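Local coordinates for EF0056 (Enterococcus faecalis, PDB 6ORI), which is of unknown function but, as an immunoglobulin-like surface protein of an enterococcus, is probably linked to biofilm formation, at residues Asn11-Ser15 with Asn217-Glu222; Ile240-Leu246 with Phe377-Leu381; Ser233-Asn237 with Val345-Pro351; Leu34-Pro38 with Lys212-Val216; Val274-Ile280 with Ala306-Arg310. One frame throughout, in Å; residues are numbered along the deposited sequence. Where two conformers were deposited one is given.

Contact 1. Residues Asn11-Ser15 with Asn217-Glu222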
# COMPACT_ATOMS: atom_id res chain seq x y z
N ASN A 11 -11.92 -15.09 -0.95
CA ASN A 11 -10.82 -14.29 -1.49
C ASN A 11 -10.03 -13.60 -0.38
O ASN A 11 -10.52 -12.66 0.26
CB ASN A 11 -11.37 -13.24 -2.47
CG ASN A 11 -10.27 -12.52 -3.24
OD1 ASN A 11 -9.37 -11.92 -2.66
ND2 ASN A 11 -10.35 -12.58 -4.56
N TYR A 12 -8.80 -14.07 -0.17
CA TYR A 12 -7.92 -13.51 0.86
C TYR A 12 -6.83 -12.64 0.24
O TYR A 12 -5.85 -12.33 0.91
CB TYR A 12 -7.27 -14.63 1.68
CG TYR A 12 -8.27 -15.49 2.43
CD1 TYR A 12 -8.91 -15.00 3.56
CD2 TYR A 12 -8.57 -16.77 2.01
CE1 TYR A 12 -9.83 -15.76 4.25
CE2 TYR A 12 -9.50 -17.54 2.70
CZ TYR A 12 -10.12 -17.03 3.82
OH TYR A 12 -11.04 -17.79 4.51
N SER A 13 -7.01 -12.24 -1.02
CA SER A 13 -6.02 -11.41 -1.71
C SER A 13 -6.10 -9.94 -1.29
O SER A 13 -7.16 -9.44 -0.87
CB SER A 13 -6.21 -11.50 -3.22
OG SER A 13 -6.00 -12.83 -3.68
N ALA A 14 -4.98 -9.24 -1.42
CA ALA A 14 -4.96 -7.82 -1.09
C ALA A 14 -5.96 -7.11 -1.98
O ALA A 14 -6.04 -7.36 -3.19
CB ALA A 14 -3.56 -7.26 -1.26
N SER A 15 -6.77 -6.25 -1.36
CA SER A 15 -7.82 -5.50 -2.05
C SER A 15 -8.90 -6.40 -2.66
O SER A 15 -9.71 -5.92 -3.42
CB SER A 15 -7.22 -4.56 -3.12
OG SER A 15 -6.34 -3.60 -2.55
N ASN A 217 -2.87 -1.06 2.46
CA ASN A 217 -3.23 -2.37 1.89
C ASN A 217 -4.45 -2.83 2.66
O ASN A 217 -4.63 -2.49 3.84
CB ASN A 217 -2.10 -3.39 2.10
CG ASN A 217 -1.58 -4.07 0.80
OD1 ASN A 217 -1.44 -3.46 -0.25
ND2 ASN A 217 -1.29 -5.36 0.90
N THR A 218 -5.32 -3.57 1.99
CA THR A 218 -6.54 -4.07 2.59
C THR A 218 -6.62 -5.56 2.38
O THR A 218 -6.05 -6.11 1.43
CB THR A 218 -7.79 -3.42 1.97
OG1 THR A 218 -7.96 -3.92 0.64
CG2 THR A 218 -7.70 -1.90 1.95
N LYS A 219 -7.30 -6.23 3.28
CA LYS A 219 -7.51 -7.66 3.18
C LYS A 219 -8.78 -8.02 3.92
O LYS A 219 -9.07 -7.45 4.97
CB LYS A 219 -6.34 -8.41 3.83
CG LYS A 219 -6.43 -9.91 3.71
CD LYS A 219 -5.36 -10.62 4.50
CE LYS A 219 -5.54 -12.12 4.35
NZ LYS A 219 -4.53 -12.90 5.12
N TYR A 220 -9.57 -8.91 3.36
CA TYR A 220 -10.62 -9.56 4.14
C TYR A 220 -10.01 -10.73 4.91
O TYR A 220 -9.47 -11.66 4.30
CB TYR A 220 -11.73 -10.08 3.25
CG TYR A 220 -12.67 -10.96 4.02
CD1 TYR A 220 -13.64 -10.42 4.84
CD2 TYR A 220 -12.54 -12.35 3.97
CE1 TYR A 220 -14.50 -11.23 5.56
CE2 TYR A 220 -13.39 -13.17 4.69
CZ TYR A 220 -14.36 -12.61 5.48
OH TYR A 220 -15.20 -13.43 6.20
N GLU A 221 -10.09 -10.70 6.23
CA GLU A 221 -9.59 -11.79 7.07
C GLU A 221 -10.78 -12.61 7.56
O GLU A 221 -11.85 -12.08 7.87
CB GLU A 221 -8.77 -11.29 8.28
CG GLU A 221 -7.27 -11.02 8.03
CD GLU A 221 -6.43 -12.28 7.78
OE1 GLU A 221 -7.02 -13.38 7.63
OE2 GLU A 221 -5.18 -12.16 7.72
N GLU A 222 -10.56 -13.92 7.64
CA GLU A 222 -11.58 -14.86 8.08
C GLU A 222 -12.03 -14.58 9.51
O GLU A 222 -11.31 -14.00 10.33
CB GLU A 222 -11.05 -16.31 7.95
CG GLU A 222 -9.64 -16.50 8.49
CD GLU A 222 -9.06 -17.88 8.22
OE1 GLU A 222 -9.84 -18.77 7.82
OE2 GLU A 222 -7.83 -18.05 8.40
O HOH W 1 -9.22 -10.11 0.72
O HOH W 2 -4.42 -4.00 -0.73
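The first modelled residues of the chain, Asn11-Ser15, lie as an irregular strip along an outermost strand, 211-221, of a five-stranded antiparallel sheet. An Asx turn shapes its start: OD1 of Asn11 accepts a hydrogen bond from N of Ser13 (2.9 Å), which folds the backbone so that O of Asn11 and O of Ser13 converge on one water. That water donates to O of Asn11 (2.9 Å) and O of Ser13 (2.7 Å) and accepts from N of Tyr220 (2.9 Å), standing in for a direct strand pairing. Direct pairing comes at the other end, where N of Ser15 donates to O of Thr218 (2.9 Å, 166°); CA of Ala14 adds a CA-H...O contact of 3.2 Å to the same oxygen. A second water donates to OG of Ser15 (2.7 Å) and accepts from N of Thr218 (2.9 Å), while OG of Ser15 and OG1 of Thr218 both bond to O of Tyr397. Tyr12 has the largest covered area of any residue here: its ring edge meets O of Tyr220 (CD1 to O, 3.5 Å), and CE of Lys219 approaches O of Tyr12 at 3.5 Å. Lys219 NZ is held by OE2 of Glu221 (2.8 Å). The N-terminal strip is thus held by one direct backbone bond, two bridging waters and hydroxyls shared with Tyr397, not as a regular sixth strand.

Contact 2. Residues Ile240-Leu246 with Phe377-Leu381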
# COMPACT_ATOMS: atom_id res chain seq x y z
N ILE A 240 -12.40 -6.50 7.66
CA ILE A 240 -11.51 -5.90 6.70
C ILE A 240 -10.35 -5.28 7.47
O ILE A 240 -10.56 -4.49 8.39
CB ILE A 240 -12.20 -4.85 5.83
CG1 ILE A 240 -13.31 -5.51 5.00
CG2 ILE A 240 -11.17 -4.16 4.92
CD1 ILE A 240 -14.26 -4.52 4.35
N ILE A 241 -9.14 -5.69 7.11
CA ILE A 241 -7.92 -5.23 7.74
C ILE A 241 -7.29 -4.16 6.89
O ILE A 241 -7.11 -4.34 5.69
CB ILE A 241 -6.88 -6.36 7.88
CG1 ILE A 241 -7.50 -7.66 8.40
CG2 ILE A 241 -5.71 -5.94 8.77
CD1 ILE A 241 -8.22 -7.53 9.69
N LEU A 242 -6.96 -3.04 7.50
CA LEU A 242 -6.24 -1.95 6.86
C LEU A 242 -4.84 -1.94 7.43
O LEU A 242 -4.66 -1.77 8.65
CB LEU A 242 -6.86 -0.58 7.13
CG LEU A 242 -8.34 -0.42 6.90
CD1 LEU A 242 -8.77 1.03 7.18
CD2 LEU A 242 -8.66 -0.82 5.49
N ASP A 243 -3.86 -2.13 6.58
CA ASP A 243 -2.47 -2.00 6.97
C ASP A 243 -1.93 -0.70 6.41
O ASP A 243 -1.75 -0.56 5.19
CB ASP A 243 -1.65 -3.21 6.50
CG ASP A 243 -1.87 -4.44 7.39
OD1 ASP A 243 -2.50 -4.31 8.45
OD2 ASP A 243 -1.38 -5.53 7.05
N HIS A 244 -1.77 0.27 7.29
CA HIS A 244 -1.23 1.57 6.94
C HIS A 244 0.27 1.49 7.12
O HIS A 244 0.77 1.38 8.24
CB HIS A 244 -1.85 2.64 7.84
CG HIS A 244 -1.34 4.03 7.59
ND1 HIS A 244 -1.35 5.01 8.57
CD2 HIS A 244 -0.87 4.62 6.47
CE1 HIS A 244 -0.87 6.13 8.06
NE2 HIS A 244 -0.55 5.91 6.79
N LYS A 245 1.00 1.51 6.01
CA LYS A 245 2.44 1.34 6.05
C LYS A 245 3.16 2.64 5.70
O LYS A 245 2.83 3.29 4.71
CB LYS A 245 2.87 0.20 5.12
CG LYS A 245 4.34 -0.17 5.26
CD LYS A 245 4.72 -1.41 4.44
CE LYS A 245 6.15 -1.84 4.73
NZ LYS A 245 6.48 -3.07 3.96
N LEU A 246 4.12 3.00 6.54
CA LEU A 246 4.90 4.22 6.39
C LEU A 246 6.34 3.87 6.05
O LEU A 246 6.99 3.12 6.78
CB LEU A 246 4.86 5.05 7.68
CG LEU A 246 3.45 5.44 8.11
CD1 LEU A 246 3.52 6.15 9.44
CD2 LEU A 246 2.80 6.32 7.10
N PHE A 377 -10.52 3.33 1.34
CA PHE A 377 -10.03 3.50 2.70
C PHE A 377 -8.82 4.43 2.71
O PHE A 377 -7.97 4.35 1.84
CB PHE A 377 -9.63 2.16 3.31
CG PHE A 377 -10.72 1.13 3.25
CD1 PHE A 377 -10.85 0.32 2.15
CD2 PHE A 377 -11.63 1.00 4.27
CE1 PHE A 377 -11.84 -0.60 2.09
CE2 PHE A 377 -12.63 0.07 4.19
CZ PHE A 377 -12.74 -0.73 3.10
N ASP A 378 -8.70 5.27 3.73
CA ASP A 378 -7.56 6.18 3.82
C ASP A 378 -6.97 6.11 5.22
O ASP A 378 -7.67 5.78 6.18
CB ASP A 378 -8.00 7.62 3.55
CG ASP A 378 -8.85 7.74 2.30
OD1 ASP A 378 -8.28 7.92 1.22
OD2 ASP A 378 -10.10 7.61 2.39
N SER A 379 -5.70 6.44 5.34
CA SER A 379 -5.05 6.52 6.64
C SER A 379 -3.92 7.53 6.56
O SER A 379 -3.29 7.68 5.52
CB SER A 379 -4.50 5.17 7.07
OG SER A 379 -5.52 4.21 7.11
N TRP A 380 -3.66 8.23 7.66
CA TRP A 380 -2.58 9.20 7.68
C TRP A 380 -2.22 9.52 9.11
O TRP A 380 -3.02 9.26 10.03
CB TRP A 380 -2.94 10.49 6.91
CG TRP A 380 -4.09 11.31 7.50
CD1 TRP A 380 -3.99 12.45 8.25
CD2 TRP A 380 -5.49 11.05 7.34
NE1 TRP A 380 -5.25 12.91 8.59
CE2 TRP A 380 -6.19 12.07 8.05
CE3 TRP A 380 -6.24 10.05 6.70
CZ2 TRP A 380 -7.57 12.11 8.11
CZ3 TRP A 380 -7.60 10.09 6.78
CH2 TRP A 380 -8.26 11.11 7.48
N LEU A 381 -1.04 10.09 9.33
CA LEU A 381 -0.71 10.67 10.63
C LEU A 381 -0.90 12.17 10.55
O LEU A 381 -0.64 12.78 9.51
CB LEU A 381 0.74 10.34 11.01
CG LEU A 381 1.10 8.86 11.07
CD1 LEU A 381 2.50 8.70 11.62
CD2 LEU A 381 0.14 8.04 11.89
O HOH W 3 -3.07 5.88 10.69
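Two strands from different sheets lie face to face here, 7.8 Å apart at their axes and inclined at 39°, so mainly side chains fill the space between them. From strand 240-246 the alternate residues Ile240, Leu242, His244 and Leu246 project toward strand 377-381, which answers with Phe377, Ser379 and the end of Leu381. The Phe377 ring forms a broad plate at one end. CD2 of Leu242 sits over its face, 4.0 Å from the ring centroid in a CH-pi contact, and CG2 of Ile240 reaches CZ of Phe377 at 4.2 Å. Midway, the small Ser379 leaves a hollow that the imidazole of His244 occupies; CB of Ser379 lies 3.5 Å from the centroid of the His244 ring, over its face. At the far end CD1 of Leu246 meets CD1 of Leu381 at 3.5 Å. NE2 of His244 bonds to O of Thr392, and a water lies 2.9 Å from ND1 of His244 and, weakly bonded, 3.4 Å from O of Trp380. No direct hydrogen bond joins the segments. The contact is a sandwich interface held by apolar and CH-pi packing, its buried imidazole satisfied by a neighbouring loop and a water.

Contact 3. Residues Ser233-Asn237 with Val345-Pro351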
# COMPACT_ATOMS: atom_id res chain seq x y z
N SER A 233 -8.60 -9.77 17.55
CA SER A 233 -9.41 -10.76 16.85
C SER A 233 -10.24 -10.16 15.75
O SER A 233 -10.47 -8.96 15.71
CB SER A 233 -10.31 -11.47 17.85
OG SER A 233 -10.89 -10.53 18.74
N THR A 234 -10.76 -10.99 14.84
CA THR A 234 -11.55 -10.49 13.70
C THR A 234 -13.08 -10.51 13.81
O THR A 234 -13.79 -9.96 12.96
CB THR A 234 -11.23 -11.28 12.45
OG1 THR A 234 -11.31 -12.69 12.71
CG2 THR A 234 -9.81 -10.95 12.02
N GLY A 235 -13.56 -11.22 14.79
CA GLY A 235 -14.99 -11.32 15.05
C GLY A 235 -15.70 -12.41 14.25
O GLY A 235 -15.12 -13.06 13.38
N ALA A 236 -16.98 -12.61 14.55
CA ALA A 236 -17.72 -13.75 14.00
C ALA A 236 -17.96 -13.70 12.50
O ALA A 236 -18.29 -14.73 11.89
CB ALA A 236 -19.07 -13.87 14.70
N ASN A 237 -17.86 -12.52 11.90
CA ASN A 237 -18.14 -12.35 10.48
C ASN A 237 -16.92 -11.92 9.72
O ASN A 237 -17.01 -11.48 8.58
CB ASN A 237 -19.27 -11.33 10.30
CG ASN A 237 -20.53 -11.80 10.95
OD1 ASN A 237 -21.08 -12.81 10.54
ND2 ASN A 237 -20.96 -11.12 12.00
N VAL A 345 -8.43 -3.10 12.38
CA VAL A 345 -9.28 -4.27 12.17
C VAL A 345 -10.74 -3.82 12.22
O VAL A 345 -11.23 -3.43 13.28
CB VAL A 345 -9.00 -5.32 13.24
CG1 VAL A 345 -9.87 -6.53 13.02
CG2 VAL A 345 -7.53 -5.71 13.28
N LEU A 346 -11.42 -3.88 11.08
CA LEU A 346 -12.81 -3.43 10.95
C LEU A 346 -13.68 -4.65 11.00
O LEU A 346 -13.83 -5.35 10.01
CB LEU A 346 -13.02 -2.70 9.61
CG LEU A 346 -12.01 -1.61 9.22
CD1 LEU A 346 -12.35 -1.01 7.88
CD2 LEU A 346 -11.99 -0.53 10.26
N GLN A 347 -14.25 -4.93 12.16
CA GLN A 347 -15.10 -6.10 12.32
C GLN A 347 -16.42 -5.89 11.60
O GLN A 347 -17.06 -4.86 11.76
CB GLN A 347 -15.34 -6.36 13.79
CG GLN A 347 -14.04 -6.53 14.59
CD GLN A 347 -14.25 -7.20 15.93
OE1 GLN A 347 -15.32 -7.08 16.53
NE2 GLN A 347 -13.23 -7.92 16.39
N LEU A 348 -16.81 -6.84 10.77
CA LEU A 348 -18.06 -6.74 10.05
C LEU A 348 -19.23 -7.22 10.89
O LEU A 348 -19.10 -8.13 11.70
CB LEU A 348 -17.98 -7.56 8.77
CG LEU A 348 -16.87 -7.14 7.80
CD1 LEU A 348 -16.82 -8.13 6.66
CD2 LEU A 348 -17.06 -5.74 7.30
N THR A 349 -20.40 -6.62 10.66
CA THR A 349 -21.61 -6.95 11.42
C THR A 349 -22.31 -8.17 10.86
O THR A 349 -23.11 -8.78 11.56
CB THR A 349 -22.61 -5.81 11.37
OG1 THR A 349 -22.88 -5.51 10.01
CG2 THR A 349 -22.08 -4.57 12.08
N LYS A 350 -22.03 -8.49 9.61
CA LYS A 350 -22.55 -9.69 8.99
C LYS A 350 -21.57 -10.11 7.90
O LYS A 350 -20.67 -9.34 7.55
CB LYS A 350 -23.96 -9.46 8.43
CG LYS A 350 -24.05 -8.34 7.46
CD LYS A 350 -25.50 -7.99 7.13
CE LYS A 350 -26.19 -7.35 8.31
NZ LYS A 350 -27.55 -6.85 7.97
N PRO A 351 -21.72 -11.34 7.38
CA PRO A 351 -20.78 -11.79 6.35
C PRO A 351 -20.79 -10.89 5.13
O PRO A 351 -21.82 -10.31 4.80
CB PRO A 351 -21.29 -13.19 6.01
CG PRO A 351 -22.06 -13.62 7.21
CD PRO A 351 -22.69 -12.38 7.74
O HOH W 4 -13.78 -9.15 19.10
O HOH W 5 -16.92 -9.81 12.57
O HOH W 6 -19.75 -9.00 14.27
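Ser233 opens the contact by offering its carbonyl: NE2 of Gln347 donates to O of Ser233 (3.0 Å), and a water bridges the same NE2 (3.0 Å) to OG of Ser233 (3.2 Å). Thr234 turns its CB away from the strand, and its OG1 bonds to O of Glu222, tying the loop's arms together. At Gly235 (phi 86°, psi 174°) a side chain would jam against the preceding carbonyl and crowd CD of Gln347, so the bare backbone lets the Gln347 amide lie close by. Past Ala236 the chain returns at Asn237, the most heavily covered residue, to the end of the strand and the turn after it. CB of Asn237 rests 3.5 Å from O of Leu348 and its OD1 3.3 Å from CD of Pro351; a water accepts from N of Asn237 (2.9 Å) and lies 2.9 Å from O of Leu348. Another water donates to O of Leu348 at 2.8 Å and is bonded weakly to ND2 of Asn237. The arrangement is a beta-hairpin connection, between strands 211-221 and 239-248, folded over the end of strand 340-348, which leads through Pro351, at the N-cap position, into helix 352-359.

Contact 4. Residues Leu34-Pro38 with Lys212-Val216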
# COMPACT_ATOMS: atom_id res chain seq x y z
N LEU A 34 8.71 -2.59 -0.21
CA LEU A 34 8.69 -2.44 -1.66
C LEU A 34 7.44 -1.66 -1.98
O LEU A 34 6.34 -2.06 -1.60
CB LEU A 34 8.68 -3.82 -2.31
CG LEU A 34 8.74 -3.86 -3.83
CD1 LEU A 34 10.03 -3.26 -4.34
CD2 LEU A 34 8.57 -5.30 -4.31
N GLN A 35 7.59 -0.51 -2.63
CA GLN A 35 6.46 0.36 -2.93
C GLN A 35 6.56 0.90 -4.34
O GLN A 35 7.65 1.14 -4.85
CB GLN A 35 6.43 1.55 -1.99
CG GLN A 35 6.37 1.23 -0.53
CD GLN A 35 5.04 0.69 -0.11
OE1 GLN A 35 4.01 0.92 -0.74
NE2 GLN A 35 5.06 -0.06 0.96
N PHE A 36 5.39 1.08 -4.96
CA PHE A 36 5.23 1.71 -6.27
C PHE A 36 4.48 3.01 -6.06
O PHE A 36 3.37 3.01 -5.54
CB PHE A 36 4.44 0.78 -7.19
CG PHE A 36 4.14 1.32 -8.55
CD1 PHE A 36 5.11 1.40 -9.54
CD2 PHE A 36 2.87 1.73 -8.86
CE1 PHE A 36 4.80 1.89 -10.79
CE2 PHE A 36 2.57 2.21 -10.13
CZ PHE A 36 3.54 2.29 -11.07
N ASN A 37 5.11 4.12 -6.46
CA ASN A 37 4.55 5.43 -6.18
C ASN A 37 4.40 6.24 -7.48
O ASN A 37 5.30 6.97 -7.88
CB ASN A 37 5.42 6.21 -5.20
CG ASN A 37 4.80 7.56 -4.85
OD1 ASN A 37 3.61 7.77 -5.02
ND2 ASN A 37 5.63 8.48 -4.41
N PRO A 38 3.23 6.10 -8.13
CA PRO A 38 2.95 6.84 -9.36
C PRO A 38 2.37 8.22 -9.08
O PRO A 38 1.66 8.41 -8.06
CB PRO A 38 1.89 5.96 -10.04
CG PRO A 38 1.10 5.40 -8.89
CD PRO A 38 2.11 5.21 -7.76
N LYS A 212 8.84 9.12 3.49
CA LYS A 212 8.91 9.10 2.05
C LYS A 212 7.60 8.74 1.39
O LYS A 212 7.29 9.22 0.31
CB LYS A 212 10.01 8.13 1.65
CG LYS A 212 10.39 8.24 0.18
CD LYS A 212 11.33 7.17 -0.29
CE LYS A 212 12.68 7.26 0.36
NZ LYS A 212 13.42 8.52 0.10
N HIS A 213 6.81 7.88 2.02
CA HIS A 213 5.61 7.35 1.40
C HIS A 213 4.69 6.73 2.44
O HIS A 213 5.14 6.24 3.47
CB HIS A 213 6.03 6.29 0.36
CG HIS A 213 4.93 5.81 -0.53
ND1 HIS A 213 4.33 6.60 -1.49
CD2 HIS A 213 4.33 4.60 -0.62
CE1 HIS A 213 3.42 5.90 -2.13
NE2 HIS A 213 3.41 4.68 -1.63
N GLY A 214 3.40 6.77 2.16
CA GLY A 214 2.39 6.08 2.92
C GLY A 214 1.54 5.27 1.97
O GLY A 214 1.27 5.68 0.84
N SER A 215 1.11 4.11 2.44
CA SER A 215 0.26 3.23 1.66
C SER A 215 -0.74 2.58 2.58
O SER A 215 -0.54 2.48 3.78
CB SER A 215 1.09 2.19 0.92
OG SER A 215 1.92 1.46 1.81
N VAL A 216 -1.85 2.15 2.00
CA VAL A 216 -2.84 1.35 2.70
C VAL A 216 -3.17 0.11 1.88
O VAL A 216 -3.67 0.22 0.76
CB VAL A 216 -4.11 2.17 2.96
CG1 VAL A 216 -5.21 1.30 3.52
CG2 VAL A 216 -3.82 3.29 3.94
O HOH W 7 1.74 3.29 -3.40
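Lys212 and His213 together face Thr247 of the adjoining strand in a classic beta bulge. Lys212 sends its side chain away from strand 34-38, to a salt bridge with Glu249, whereas His213 reaches across the gap. NE2 of His213 shares a water with O of Phe36 (2.8 and 2.7 Å), and CE1 of His213 lies 3.4 Å from OD1 of Asn37. The edge of the same ring meets OE1 of Gln35, with CD2 of His213 at 3.7 Å. Ser215 again points toward the partner, its OG 3.3 Å from OE1 of Gln35 in a weak, unsettled hydrogen bond; OE1 of Gln35 also has a weak one with OG of Ser186. NE2 of Gln35 is held by Asp33 and ND2 of Asn37 by OH of Tyr56. The strands cross at 98° with axes 8.8 Å apart, a near-orthogonal, polar, water-assisted contact between two sheets: strand 34-38 pairs with strand 50-59 in the sheet of the preceding part of the chain, strand 212-216 with strand 239-248 in the five-stranded one.

Contact 5. Residues Val274-Ile280 with Ala306-Arg310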
# COMPACT_ATOMS: atom_id res chain seq x y z
N VAL A 274 -19.72 1.96 6.79
CA VAL A 274 -19.81 2.37 8.18
C VAL A 274 -20.89 1.63 8.99
O VAL A 274 -20.60 1.12 10.06
CB VAL A 274 -19.94 3.90 8.29
CG1 VAL A 274 -20.20 4.32 9.74
CG2 VAL A 274 -18.69 4.58 7.73
N PRO A 275 -22.14 1.53 8.48
CA PRO A 275 -23.15 0.80 9.26
C PRO A 275 -22.91 -0.70 9.37
O PRO A 275 -23.57 -1.37 10.17
CB PRO A 275 -24.45 1.03 8.47
CG PRO A 275 -24.16 2.05 7.49
CD PRO A 275 -22.69 2.13 7.25
N TYR A 276 -21.99 -1.22 8.57
CA TYR A 276 -21.65 -2.64 8.58
C TYR A 276 -20.36 -2.95 9.35
O TYR A 276 -19.87 -4.09 9.33
CB TYR A 276 -21.52 -3.16 7.16
CG TYR A 276 -22.82 -3.08 6.40
CD1 TYR A 276 -23.85 -3.95 6.69
CD2 TYR A 276 -23.02 -2.12 5.43
CE1 TYR A 276 -25.05 -3.89 6.00
CE2 TYR A 276 -24.22 -2.05 4.73
CZ TYR A 276 -25.22 -2.93 5.03
OH TYR A 276 -26.42 -2.87 4.34
N VAL A 277 -19.81 -1.94 10.00
CA VAL A 277 -18.64 -2.14 10.84
C VAL A 277 -19.06 -1.95 12.28
O VAL A 277 -19.75 -0.97 12.59
CB VAL A 277 -17.52 -1.16 10.46
CG1 VAL A 277 -16.38 -1.24 11.47
CG2 VAL A 277 -16.99 -1.49 9.08
N SER A 278 -18.70 -2.89 13.15
CA SER A 278 -18.98 -2.79 14.57
C SER A 278 -17.67 -2.38 15.26
O SER A 278 -17.23 -1.23 15.11
CB SER A 278 -19.56 -4.09 15.13
OG SER A 278 -18.68 -5.19 14.99
N GLY A 279 -17.02 -3.31 15.94
CA GLY A 279 -15.77 -3.01 16.60
C GLY A 279 -14.69 -2.64 15.60
O GLY A 279 -14.61 -3.15 14.48
N ILE A 280 -13.81 -1.76 16.06
CA ILE A 280 -12.64 -1.35 15.30
C ILE A 280 -11.47 -1.44 16.26
O ILE A 280 -11.43 -0.73 17.26
CB ILE A 280 -12.76 0.08 14.75
CG1 ILE A 280 -14.03 0.19 13.91
CG2 ILE A 280 -11.52 0.43 13.92
CD1 ILE A 280 -14.42 1.59 13.57
N ALA A 306 -13.00 4.38 17.58
CA ALA A 306 -14.32 4.82 17.15
C ALA A 306 -14.26 5.42 15.76
O ALA A 306 -13.19 5.84 15.28
CB ALA A 306 -14.85 5.85 18.11
N ILE A 307 -15.40 5.50 15.10
CA ILE A 307 -15.54 6.31 13.89
C ILE A 307 -16.79 7.13 14.03
O ILE A 307 -17.65 6.84 14.85
CB ILE A 307 -15.63 5.49 12.59
CG1 ILE A 307 -16.72 4.43 12.70
CG2 ILE A 307 -14.25 4.94 12.21
CD1 ILE A 307 -16.97 3.73 11.38
N GLU A 308 -16.86 8.17 13.21
CA GLU A 308 -17.99 9.09 13.19
C GLU A 308 -19.13 8.42 12.45
O GLU A 308 -18.99 8.03 11.28
CB GLU A 308 -17.57 10.36 12.47
CG GLU A 308 -18.72 11.38 12.31
CD GLU A 308 -19.33 11.74 13.64
OE1 GLU A 308 -18.62 12.36 14.45
OE2 GLU A 308 -20.51 11.40 13.90
N ARG A 309 -20.25 8.26 13.14
CA ARG A 309 -21.40 7.52 12.62
C ARG A 309 -22.66 8.37 12.46
O ARG A 309 -23.69 7.86 12.02
CB ARG A 309 -21.70 6.34 13.54
CG ARG A 309 -20.61 5.28 13.54
CD ARG A 309 -20.97 4.21 14.55
NE ARG A 309 -19.94 3.19 14.72
CZ ARG A 309 -19.77 2.16 13.91
NH1 ARG A 309 -20.50 2.01 12.82
NH2 ARG A 309 -18.84 1.27 14.18
N ARG A 310 -22.60 9.64 12.80
CA ARG A 310 -23.78 10.49 12.64
C ARG A 310 -24.00 10.83 11.18
O ARG A 310 -23.17 11.48 10.54
CB ARG A 310 -23.67 11.76 13.48
CG ARG A 310 -23.71 11.49 14.96
CD ARG A 310 -23.35 12.70 15.79
NE ARG A 310 -21.93 13.05 15.66
CZ ARG A 310 -21.33 14.02 16.33
NH1 ARG A 310 -22.04 14.79 17.15
NH2 ARG A 310 -20.04 14.27 16.18
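Val274-Tyr276 form the end of a 3-10 turn, with N of Val277 bonded to O of Val274 (3.2 Å), before the chain extends into strand 277-280; Ala306-Arg310 run alongside without regular structure. The backbones stay well apart, with CA of Val274 7.0 Å from CA of Arg309 and CA of Ile280 6.7 Å from CA of Ala306, so side chains make the join. Arg309 turns the edge of its guanidinium to the carbonyls of Val274 and Val277, at the junction of turn and strand: NH2 donates to O of Val277 (2.9 Å), while NH1 makes weak bonds to O of Val277 (3.1 Å) and O of Val274 (2.9 Å). Ile307 packs between two residues, its CD1 3.7 Å from CG1 of Val274 and its CG2 3.6 Å from CD1 of Ile280. Ile307 also touches Tyr267 and Ile269 of strand 264-269. The loop after edge strand 300-304 thus closes one flank of a beta sandwich as it passes from the five-stranded sheet toward the four-stranded one.

Contact 2 is the fully buried one, and its apolar and CH-pi packing joins the five-stranded and four-stranded sheets face to face. The other four also reach the five-stranded sheet but draw more on polar groups. Contacts 1 and 4 share strand 211-221: 11-15 follows its edge through backbone and water bonds at the surface, while 34-38 crosses it from the sheet of the preceding part of the chain with sparse, water-assisted polar contacts. Contacts 3 and 5, with centres about 12 Å apart, meet through backbone bonds between strands 340-348 and 277-284. Both secure loops with side-chain amide or guanidinium groups donating to carbonyls, though contact 5 adds an apolar cluster and contact 3 relies on waters.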